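Local coordinates for protein lipocalin (Argas monolakensis, PDB 3BRN) that binds serotonin inside a lipocalin beta barrel and probably serves this soft tick as a biogenic amine-binding protein, at residues K17-P22 / L44-T49; Q54-T59 / A73-N78. All blocks are in the same frame, centred on the assembly; numbering follows the deposited sequence.

Contact 1. Residues K17-P22 / L44-T49. With SRO (serotonin), chain C.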
loop_
_atom_site.group_PDB
_atom_site.type_symbol
_atom_site.label_atom_id
_atom_site.label_comp_id
_atom_site.label_asym_id
_atom_site.label_seq_id
_atom_site.Cartn_x
_atom_site.Cartn_y
_atom_site.Cartn_z
ATOM N N LYS A 17 -9.858 7.408 1.960
ATOM C CA LYS A 17 -9.688 6.899 3.321
ATOM C C LYS A 17 -8.529 5.911 3.443
ATOM O O LYS A 17 -7.831 5.885 4.453
ATOM C CB LYS A 17 -10.984 6.266 3.836
ATOM C CG LYS A 17 -12.028 7.270 4.285
ATOM C CD LYS A 17 -13.419 6.755 4.033
ATOM C CE LYS A 17 -14.455 7.595 4.746
ATOM N NZ LYS A 17 -14.696 7.093 6.122
ATOM N N SER A 18 -8.348 5.059 2.441
ATOM C CA SER A 18 -7.203 4.170 2.423
ATOM C C SER A 18 -5.880 4.964 2.371
ATOM O O SER A 18 -4.930 4.674 3.101
ATOM C CB SER A 18 -7.288 3.214 1.219
ATOM O OG SER A 18 -6.085 2.473 1.111
ATOM N N VAL A 19 -5.800 5.917 1.456
ATOM C CA VAL A 19 -4.576 6.686 1.250
ATOM C C VAL A 19 -4.255 7.589 2.455
ATOM O O VAL A 19 -3.094 7.770 2.811
ATOM C CB VAL A 19 -4.675 7.535 -0.034
ATOM C CG1 VAL A 19 -3.494 8.506 -0.152
ATOM C CG2 VAL A 19 -4.816 6.632 -1.263
ATOM N N ASN A 20 -5.251 8.137 3.117
ATOM C CA ASN A 20 -5.009 8.837 4.358
ATOM C C ASN A 20 -4.662 7.953 5.511
ATOM O O ASN A 20 -3.914 8.327 6.346
ATOM C CB ASN A 20 -6.225 9.636 4.751
ATOM C CG ASN A 20 -6.455 10.799 3.888
ATOM O OD1 ASN A 20 -5.563 11.384 3.356
ATOM N ND2 ASN A 20 -7.683 11.165 3.778
ATOM N N GLY A 21 -5.270 6.797 5.585
ATOM C CA GLY A 21 -4.971 5.829 6.626
ATOM C C GLY A 21 -5.194 6.391 8.018
ATOM O O GLY A 21 -6.071 7.230 8.216
ATOM N N PRO A 22 -4.288 6.066 8.953
ATOM C CA PRO A 22 -4.460 6.473 10.343
ATOM C C PRO A 22 -4.279 7.976 10.506
ATOM O O PRO A 22 -4.532 8.517 11.584
ATOM C CB PRO A 22 -3.328 5.734 11.053
ATOM C CG PRO A 22 -2.241 5.687 10.031
ATOM C CD PRO A 22 -2.940 5.525 8.698
ATOM N N LEU A 44 4.492 7.214 1.740
ATOM C CA LEU A 44 4.112 7.983 2.917
ATOM C C LEU A 44 2.706 8.520 2.677
ATOM O O LEU A 44 2.374 8.885 1.546
ATOM C CB LEU A 44 5.071 9.169 3.119
ATOM C CG LEU A 44 6.501 8.874 3.594
ATOM C CD1 LEU A 44 7.225 10.186 3.944
ATOM C CD2 LEU A 44 6.477 7.971 4.808
ATOM N N VAL A 45 1.885 8.581 3.726
ATOM C CA VAL A 45 0.573 9.230 3.605
ATOM C C VAL A 45 0.769 10.719 3.228
ATOM O O VAL A 45 1.791 11.313 3.581
ATOM C CB VAL A 45 -0.280 9.078 4.897
ATOM C CG1 VAL A 45 -0.237 7.644 5.408
ATOM C CG2 VAL A 45 0.156 10.076 5.975
ATOM N N PRO A 46 -0.094 11.258 2.344
ATOM C CA PRO A 46 0.148 12.613 1.838
ATOM C C PRO A 46 0.211 13.611 2.983
ATOM O O PRO A 46 -0.320 13.347 4.069
ATOM C CB PRO A 46 -1.076 12.884 0.958
ATOM C CG PRO A 46 -1.560 11.532 0.583
ATOM C CD PRO A 46 -1.323 10.682 1.779
ATOM N N GLN A 47 0.893 14.728 2.766
ATOM C CA GLN A 47 1.127 15.669 3.851
ATOM C C GLN A 47 -0.163 16.356 4.316
ATOM O O GLN A 47 -0.297 16.759 5.479
ATOM C CB GLN A 47 2.194 16.686 3.456
ATOM C CG GLN A 47 2.922 17.281 4.646
ATOM C CD GLN A 47 4.347 17.671 4.315
ATOM O OE1 GLN A 47 4.642 18.098 3.197
ATOM N NE2 GLN A 47 5.243 17.508 5.285
ATOM N N ASN A 48 -1.141 16.403 3.422
ATOM C CA ASN A 48 -2.435 16.994 3.735
ATOM C C ASN A 48 -3.588 16.028 3.464
ATOM O O ASN A 48 -3.497 15.162 2.589
ATOM C CB ASN A 48 -2.621 18.291 2.951
ATOM C CG ASN A 48 -2.099 18.190 1.537
ATOM O OD1 ASN A 48 -1.329 17.281 1.210
ATOM N ND2 ASN A 48 -2.496 19.134 0.691
ATOM N N THR A 49 -4.641 16.139 4.268
ATOM C CA THR A 49 -5.781 15.240 4.157
ATOM C C THR A 49 -6.443 15.271 2.777
ATOM O O THR A 49 -6.585 16.331 2.164
ATOM C CB THR A 49 -6.806 15.490 5.272
ATOM O OG1 THR A 49 -6.198 15.206 6.540
ATOM C CG2 THR A 49 -8.020 14.593 5.099
HETATM O OH SRO C . -0.403 7.146 -2.081
HETATM C CZ3 SRO C . -0.504 5.817 -2.416
HETATM C CH2 SRO C . -0.315 5.478 -3.753
HETATM C CZ2 SRO C . -0.286 4.136 -4.141
HETATM C CE2 SRO C . -0.524 3.189 -3.156
HETATM N NE1 SRO C . -0.634 1.837 -3.148
HETATM C CD1 SRO C . -0.854 1.413 -1.881
HETATM C CG SRO C . -0.922 2.528 -1.044
HETATM C CD2 SRO C . -0.732 3.638 -1.863
HETATM C CE3 SRO C . -0.721 4.902 -1.520
HETATM C CB SRO C . -1.195 2.509 0.440
HETATM C CA SRO C . -2.558 3.161 0.743
HETATM N NZ SRO C . -2.708 3.275 2.197
#

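Contact 2. Residues Q54-T59 / A73-N78. With SRO (serotonin), chain C.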
loop_
_atom_site.group_PDB
_atom_site.type_symbol
_atom_site.label_atom_id
_atom_site.label_comp_id
_atom_site.label_asym_id
_atom_site.label_seq_id
_atom_site.Cartn_x
_atom_site.Cartn_y
_atom_site.Cartn_z
ATOM N N GLN A 54 -9.870 14.229 -5.129
ATOM C CA GLN A 54 -8.738 15.153 -5.132
ATOM C C GLN A 54 -7.442 14.512 -5.603
ATOM O O GLN A 54 -7.317 13.279 -5.626
ATOM C CB GLN A 54 -8.538 15.784 -3.754
ATOM C CG GLN A 54 -9.653 16.713 -3.339
ATOM C CD GLN A 54 -9.396 17.377 -2.004
ATOM O OE1 GLN A 54 -8.667 16.694 -1.131
ATOM N NE2 GLN A 54 -9.847 18.495 -1.762
ATOM N N SER A 55 -6.533 15.357 -6.086
ATOM C CA SER A 55 -5.174 14.952 -6.453
ATOM C C SER A 55 -4.222 15.603 -5.483
ATOM O O SER A 55 -4.499 16.683 -4.962
ATOM C CB SER A 55 -4.838 15.413 -7.868
ATOM O OG SER A 55 -5.597 14.704 -8.827
ATOM N N THR A 56 -3.091 14.959 -5.235
ATOM C CA THR A 56 -2.126 15.497 -4.283
ATOM C C THR A 56 -0.779 14.835 -4.511
ATOM O O THR A 56 -0.693 13.844 -5.232
ATOM C CB THR A 56 -2.573 15.249 -2.824
ATOM O OG1 THR A 56 -1.923 16.177 -1.946
ATOM C CG2 THR A 56 -2.233 13.824 -2.395
ATOM N N SER A 57 0.279 15.456 -4.001
ATOM C CA SER A 57 1.614 14.867 -4.066
ATOM C C SER A 57 1.768 13.879 -2.932
ATOM O O SER A 57 1.186 14.061 -1.863
ATOM C CB SER A 57 2.692 15.954 -3.899
ATOM O OG SER A 57 2.632 16.923 -4.924
ATOM N N PHE A 58 2.608 12.864 -3.135
ATOM C CA PHE A 58 2.958 11.964 -2.052
ATOM C C PHE A 58 4.365 11.461 -2.276
ATOM O O PHE A 58 4.881 11.522 -3.392
ATOM C CB PHE A 58 1.977 10.787 -1.950
ATOM C CG PHE A 58 2.116 9.782 -3.056
ATOM C CD1 PHE A 58 1.614 10.051 -4.316
ATOM C CD2 PHE A 58 2.747 8.567 -2.834
ATOM C CE1 PHE A 58 1.796 9.168 -5.344
ATOM C CE2 PHE A 58 2.916 7.666 -3.853
ATOM C CZ PHE A 58 2.412 7.949 -5.112
ATOM N N THR A 59 5.026 11.112 -1.184
ATOM C CA THR A 59 6.385 10.585 -1.237
ATOM C C THR A 59 6.345 9.060 -1.254
ATOM O O THR A 59 5.484 8.446 -0.621
ATOM C CB THR A 59 7.203 11.062 -0.032
ATOM O OG1 THR A 59 7.182 12.497 0.026
ATOM C CG2 THR A 59 8.659 10.569 -0.114
ATOM N N ALA A 73 5.381 11.691 -6.446
ATOM C CA ALA A 73 4.485 11.517 -7.566
ATOM C C ALA A 73 3.115 12.067 -7.168
ATOM O O ALA A 73 2.950 12.628 -6.080
ATOM C CB ALA A 73 4.386 10.051 -7.940
ATOM N N THR A 74 2.175 11.992 -8.092
ATOM C CA THR A 74 0.827 12.467 -7.845
ATOM C C THR A 74 -0.097 11.272 -7.674
ATOM O O THR A 74 0.093 10.239 -8.312
ATOM C CB THR A 74 0.342 13.314 -9.015
ATOM O OG1 THR A 74 1.225 14.427 -9.167
ATOM C CG2 THR A 74 -1.118 13.827 -8.789
ATOM N N VAL A 75 -1.053 11.402 -6.761
ATOM C CA VAL A 75 -2.085 10.395 -6.554
ATOM C C VAL A 75 -3.453 11.094 -6.553
ATOM O O VAL A 75 -3.613 12.151 -5.943
ATOM C CB VAL A 75 -1.868 9.670 -5.210
ATOM C CG1 VAL A 75 -2.106 10.637 -4.043
ATOM C CG2 VAL A 75 -2.763 8.414 -5.112
ATOM N N THR A 76 -4.392 10.552 -7.323
ATOM C CA THR A 76 -5.762 11.054 -7.387
ATOM C C THR A 76 -6.699 9.927 -6.983
ATOM O O THR A 76 -6.513 8.781 -7.397
ATOM C CB THR A 76 -6.134 11.481 -8.827
ATOM O OG1 THR A 76 -5.065 12.264 -9.377
ATOM C CG2 THR A 76 -7.424 12.318 -8.828
ATOM N N VAL A 77 -7.654 10.244 -6.118
ATOM C CA VAL A 77 -8.537 9.241 -5.529
ATOM C C VAL A 77 -9.997 9.409 -5.943
ATOM O O VAL A 77 -10.568 10.489 -5.800
ATOM C CB VAL A 77 -8.422 9.236 -3.987
ATOM C CG1 VAL A 77 -7.069 8.641 -3.552
ATOM C CG2 VAL A 77 -8.557 10.637 -3.447
ATOM N N ASN A 78 -10.585 8.331 -6.462
ATOM C CA ASN A 78 -12.007 8.283 -6.811
ATOM C C ASN A 78 -12.600 6.892 -6.517
ATOM O O ASN A 78 -12.102 5.895 -7.019
ATOM C CB ASN A 78 -12.202 8.623 -8.300
ATOM C CG ASN A 78 -11.717 10.030 -8.657
ATOM O OD1 ASN A 78 -12.565 11.030 -8.425
ATOM N ND2 ASN A 78 -10.626 10.202 -9.200
HETATM O OH SRO C . -0.403 7.146 -2.081
HETATM C CZ3 SRO C . -0.504 5.817 -2.416
HETATM C CH2 SRO C . -0.315 5.478 -3.753
HETATM C CZ2 SRO C . -0.286 4.136 -4.141
HETATM C CE2 SRO C . -0.524 3.189 -3.156
HETATM N NE1 SRO C . -0.634 1.837 -3.148
HETATM C CD1 SRO C . -0.854 1.413 -1.881
HETATM C CG SRO C . -0.922 2.528 -1.044
HETATM C CD2 SRO C . -0.732 3.638 -1.863
HETATM C CE3 SRO C . -0.721 4.902 -1.520
HETATM C CB SRO C . -1.195 2.509 0.440
HETATM C CA SRO C . -2.558 3.161 0.743
HETATM N NZ SRO C . -2.708 3.275 2.197
#

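Contact 1. Residues K17-P22 / L44-T49
Val-19 and Pro-46 supply the apolar part of this contact. The CG1 methyl of Val-19 lies 3.6 Å from CD of Pro-46 and almost as near its CG, so it touches these two carbons of the proline ring, the two side chains crossing at about a right angle. With CG1 anti to the backbone N (chi1 171°), Val-19 turns this methyl to the proline and to the ligand at once: CG1 is also 3.9 Å from OH of serotonin.

Apolar groups also meet main-chain oxygens. Val-19 O stands 3.6 Å from Pro-46 CD and 3.7 Å from Val-45 CB, while Val-45 CG1 comes to 3.9 Å from Asn-20 O. No hydrogen bond joins the two segments; the 245 Å² buried between them is van der Waals packing. At the outer margin the side chains of Asn-20 and Thr-49 cross at about a right angle, ND2 lying 3.7 Å from CG2 of Thr-49, and the same ND2 donates a hydrogen bond to Leu-50 O.

The helix backbone supplies one polar grip on the ligand: the amine NZ of serotonin donates to Ser-18 O at 2.8 Å. OD2 of Asp-106 is also hydrogen-bonded to serotonin, and its OD1 makes a weak bond with Ser-18 OG, which links the helix to the amine site.

The short helix 15-20 ends here, Gly-21 leaving helical geometry with positive phi, and it packs against the loop between strands 42-44 and 55-64. Tyr-27 of strand 26-32 touches Val-45 and Pro-22, and Thr-56 of strand 55-64 meets Pro-46.

Contact 2. Residues Q54-T59 / A73-N78
Strands 55-64 and 67-78 pair antiparallel as the two arms of a beta hairpin in the barrel wall, and this contact covers the end of the hairpin away from its turn. Four backbone hydrogen bonds define the register: Thr-56 and Val-75 exchange two, each 2.9 Å between N and O, and Phe-58 and Ala-73 exchange two more. Val-77 N adds a fifth, to Gln-54 O. The strand segments are strongly twisted, their N-to-C directions 133° apart.

On the face with Ser-55, Ser-57, Thr-74 and Thr-76, the hydroxyls Ser-55 OG and Thr-76 OG1 are hydrogen-bonded at 2.6 Å across a non-hydrogen-bonded pair. This is the outer face of the lipocalin barrel; Thr-56, Phe-58, Ala-73 and Val-75 occupy the other, whose Phe-58 lines the serotonin pocket.

The Phe-58 ring leans over the neighbouring strand. Its chi1 of 72° sets CG between the backbone N and the carbonyl carbon. CD1 reaches 3.6 Å from Val-75 CB, CE1 lies 3.8 Å from Ala-73 CB, and Thr-74 O sits at the ring edge. Serotonin OH lies over one ring face, displaced toward the rim and 3.5 Å from CD2. Val-75 turns CG1 to Thr-56 CG2, 3.6 Å away, the two side chains lying side by side and pointing the same way, and its CG2 approaches serotonin OH at 4.0 Å.

Overall arrangement
Contacts 1 and 2 follow one another along the chain, and their centres are about 10 Å apart on the same side of the protein's centre. They meet directly at several points: Leu-44 N probably hydrogen-bonds to Thr-59 O at 2.8 Å, Pro-46 CB packs 3.7 Å from Thr-56 CG2, and Val-19 CG2 lies 3.8 Å from Val-77 CG1. Segment 44-49 therefore touches both helix 15-20 and the hairpin, and Val-19 reaches the hairpin as well. Both contacts touch serotonin, but differently: contact 1 reaches both ends, Ser-18 O at the amine and Val-19 at the hydroxyl, whereas contact 2 meets the hydroxyl end with Phe-58 and Val-75.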